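Local atomic coordinates of acyl-CoA thioesterase (Alicyclobacillus acidocaldarius subsp. acidocaldarius, PDB entry 3RQB), a protein that is of unknown function but has a hotdog fold and probably hydrolyses acyl-CoA thioesters. Residues B[61-66]-B[109-114]. Sequence-based numbering, arbitrary orientation.
Sequences QPLALT and TAVFGI
Residues 61-66 and 109-113 run as neighbouring antiparallel strands, the axes of these short segments at 141° between their N-to-C directions and joined by backbone hydrogen bonds, with Gln-61/Gly-113, Ala-64/Val-111 and Thr-66/Thr-109 as hydrogen-bonded pairs. The register slips by one after Pro-62: Leu-63 and Ala-64 both face Val-111, a classic beta bulge. Its signature is a shared acceptor, Val-111 O, which takes Leu-63 N at 2.6 Å, nearly along the C=O axis, and Ala-64 N in a weak bond at 3.3 Å. The bulge, with Leu-63 psi at -63°, turns the Leu-63 side chain toward the partner strand; CG lies anti to its own carbonyl carbon, and CD1 reaches over the backbone to 3.5 Å from Gly-113 N. Gly-113, with no side chain, lies under this methyl. CD1 also meets Val-111 CG1 at 4.0 Å.

Pro-62, Leu-65, Ala-110 and Phe-112 lie on one face of the pair, and Gln-61, Ala-64, Val-111, Thr-66 and Thr-109 on the opposite one. Pro-62 and Phe-112 extend alongside each other from the same face: Pro-62 CA sits over one ring face, 4.1 Å from the centroid and 18° off the normal, a CH-pi contact, while Pro-62 CD touches Phe-112 CE2 at 3.6 Å. An alanine in place of Phe-112 would remove the ring over Pro-62 and would probably loosen the packing against helix 41-53.

That helix covers this face, meeting Phe-112 through Ala-52 and Met-53 and Leu-65 through Leu-49. On the Ala-64 face lies the second subunit, where Thr-66 and Thr-109 each pack on their own counterparts; Thr-66 OG1 is hydrogen-bonded to Thr-212 OG1 of its own chain. Strand 91-100 lies beside 109-113 and strand 206-215 beside 61-66, so the pair sits where the N-terminal hotdog half meets the C-terminal one.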
ATOM      1  N   GLN B  61       8.343   3.676  16.902  1.00 57.48           N
ATOM      2  CA  GLN B  61       8.105   2.330  16.413  1.00 54.79           C
ATOM      3  C   GLN B  61       7.446   2.361  15.026  1.00 53.63           C
ATOM      4  O   GLN B  61       6.878   3.377  14.609  1.00 57.42           O
ATOM      5  CB  GLN B  61       7.241   1.562  17.421  1.00 55.10           C
ATOM      6  CG  GLN B  61       7.942   1.254  18.742  1.00 60.35           C
ATOM      7  CD  GLN B  61       9.107   0.282  18.571  1.00 79.21           C
ATOM      8  OE1 GLN B  61       9.767   0.258  17.529  1.00 90.46           O
ATOM      9  NE2 GLN B  61       9.359  -0.529  19.592  1.00 80.70           N
ATOM     10  N   PRO B  62       7.541   1.251  14.294  1.00 46.78           N
ATOM     11  CA  PRO B  62       7.022   1.155  12.926  1.00 45.17           C
ATOM     12  C   PRO B  62       5.546   1.501  12.778  1.00 47.92           C
ATOM     13  O   PRO B  62       4.699   1.150  13.604  1.00 46.58           O
ATOM     14  CB  PRO B  62       7.220  -0.317  12.586  1.00 38.48           C
ATOM     15  CG  PRO B  62       8.378  -0.737  13.420  1.00 37.51           C
ATOM     16  CD  PRO B  62       8.292   0.051  14.691  1.00 42.10           C
ATOM     17  N   LEU B  63       5.254   2.173  11.678  1.00 49.87           N
ATOM     18  CA  LEU B  63       3.894   2.469  11.277  1.00 46.08           C
ATOM     19  C   LEU B  63       3.541   1.748   9.972  1.00 46.01           C
ATOM     20  O   LEU B  63       2.636   0.909   9.933  1.00 46.92           O
ATOM     21  CB  LEU B  63       3.723   3.976  11.142  1.00 49.60           C
ATOM     22  CG  LEU B  63       3.839   4.608  12.526  1.00 53.18           C
ATOM     23  CD1 LEU B  63       3.932   6.128  12.481  1.00 46.50           C
ATOM     24  CD2 LEU B  63       2.671   4.147  13.378  1.00 54.73           C
ATOM     25  N   ALA B  64       4.244   2.089   8.898  1.00 44.91           N
ATOM     26  CA  ALA B  64       3.945   1.511   7.601  1.00 39.95           C
ATOM     27  C   ALA B  64       5.208   1.025   6.907  1.00 44.90           C
ATOM     28  O   ALA B  64       6.305   1.508   7.184  1.00 47.45           O
ATOM     29  CB  ALA B  64       3.220   2.523   6.731  1.00 35.61           C
ATOM     30  N   LEU B  65       5.031   0.058   6.010  1.00 44.11           N
ATOM     31  CA  LEU B  65       6.102  -0.436   5.158  1.00 39.43           C
ATOM     32  C   LEU B  65       5.597  -0.730   3.747  1.00 44.96           C
ATOM     33  O   LEU B  65       4.552  -1.358   3.566  1.00 48.37           O
ATOM     34  CB  LEU B  65       6.718  -1.705   5.736  1.00 37.94           C
ATOM     35  CG  LEU B  65       7.843  -2.266   4.856  1.00 42.81           C
ATOM     36  CD1 LEU B  65       8.868  -1.182   4.488  1.00 43.62           C
ATOM     37  CD2 LEU B  65       8.542  -3.455   5.506  1.00 43.58           C
ATOM     38  N   THR B  66       6.349  -0.261   2.754  1.00 43.20           N
ATOM     39  CA  THR B  66       6.103  -0.591   1.361  1.00 37.55           C
ATOM     40  C   THR B  66       7.407  -1.111   0.795  1.00 41.17           C
ATOM     41  O   THR B  66       8.421  -0.416   0.831  1.00 42.43           O
ATOM     42  CB  THR B  66       5.657   0.636   0.541  1.00 36.59           C
ATOM     43  OG1 THR B  66       4.331   1.028   0.931  1.00 33.54           O
ATOM     44  CG2 THR B  66       5.686   0.318  -0.949  1.00 38.38           C
ATOM     45  N   THR B 109      10.118   1.782   1.589  1.00 42.32           N
ATOM     46  CA  THR B 109       9.977   3.008   2.355  1.00 45.96           C
ATOM     47  C   THR B 109       9.263   2.648   3.653  1.00 45.51           C
ATOM     48  O   THR B 109       8.425   1.741   3.688  1.00 39.45           O
ATOM     49  CB  THR B 109       9.210   4.120   1.579  1.00 61.42           C
ATOM     50  OG1 THR B 109       7.866   3.695   1.307  1.00 63.38           O
ATOM     51  CG2 THR B 109       9.911   4.457   0.263  1.00 59.74           C
ATOM     52  N   ALA B 110       9.607   3.344   4.726  1.00 47.57           N
ATOM     53  CA  ALA B 110       8.999   3.050   6.013  1.00 43.89           C
ATOM     54  C   ALA B 110       8.703   4.311   6.809  1.00 47.52           C
ATOM     55  O   ALA B 110       9.393   5.337   6.688  1.00 48.78           O
ATOM     56  CB  ALA B 110       9.882   2.102   6.826  1.00 30.61           C
ATOM     57  N   VAL B 111       7.670   4.217   7.633  1.00 39.92           N
ATOM     58  CA  VAL B 111       7.317   5.306   8.505  1.00 34.93           C
ATOM     59  C   VAL B 111       7.371   4.825   9.938  1.00 38.25           C
ATOM     60  O   VAL B 111       6.703   3.867  10.298  1.00 32.97           O
ATOM     61  CB  VAL B 111       5.913   5.810   8.195  1.00 29.40           C
ATOM     62  CG1 VAL B 111       5.636   7.084   8.970  1.00 25.07           C
ATOM     63  CG2 VAL B 111       5.768   6.045   6.690  1.00 34.14           C
ATOM     64  N   PHE B 112       8.175   5.500  10.752  1.00 47.94           N
ATOM     65  CA  PHE B 112       8.226   5.242  12.188  1.00 48.30           C
ATOM     66  C   PHE B 112       7.627   6.421  12.910  1.00 45.07           C
ATOM     67  O   PHE B 112       7.689   7.544  12.423  1.00 47.34           O
ATOM     68  CB  PHE B 112       9.661   5.078  12.661  1.00 49.72           C
ATOM     69  CG  PHE B 112      10.251   3.758  12.329  1.00 55.80           C
ATOM     70  CD1 PHE B 112      10.533   3.420  11.015  1.00 58.34           C
ATOM     71  CD2 PHE B 112      10.539   2.851  13.330  1.00 60.83           C
ATOM     72  CE1 PHE B 112      11.094   2.199  10.706  1.00 56.22           C
ATOM     73  CE2 PHE B 112      11.099   1.627  13.026  1.00 63.89           C
ATOM     74  CZ  PHE B 112      11.377   1.300  11.710  1.00 57.44           C
ATOM     75  N   GLY B 113       7.045   6.169  14.073  1.00 42.34           N
ATOM     76  CA  GLY B 113       6.488   7.246  14.862  1.00 44.32           C
ATOM     77  C   GLY B 113       6.189   6.834  16.285  1.00 49.39           C
ATOM     78  O   GLY B 113       6.033   5.649  16.586  1.00 42.88           O
ATOM     79  N   ILE B 114       6.118   7.823  17.168  1.00 56.18           N
ATOM     80  CA  ILE B 114       5.739   7.585  18.547  1.00 51.17           C
ATOM     81  C   ILE B 114       4.275   7.918  18.708  1.00 54.18           C
ATOM     82  O   ILE B 114       3.851   9.048  18.432  1.00 60.65           O
ATOM     83  CB  ILE B 114       6.546   8.463  19.505  1.00 45.69           C
ATOM     84  CG1 ILE B 114       8.047   8.241  19.276  1.00 51.06           C
ATOM     85  CG2 ILE B 114       6.123   8.181  20.959  1.00 37.96           C
ATOM     86  CD1 ILE B 114       8.859   9.525  19.164  1.00 51.51           C
TER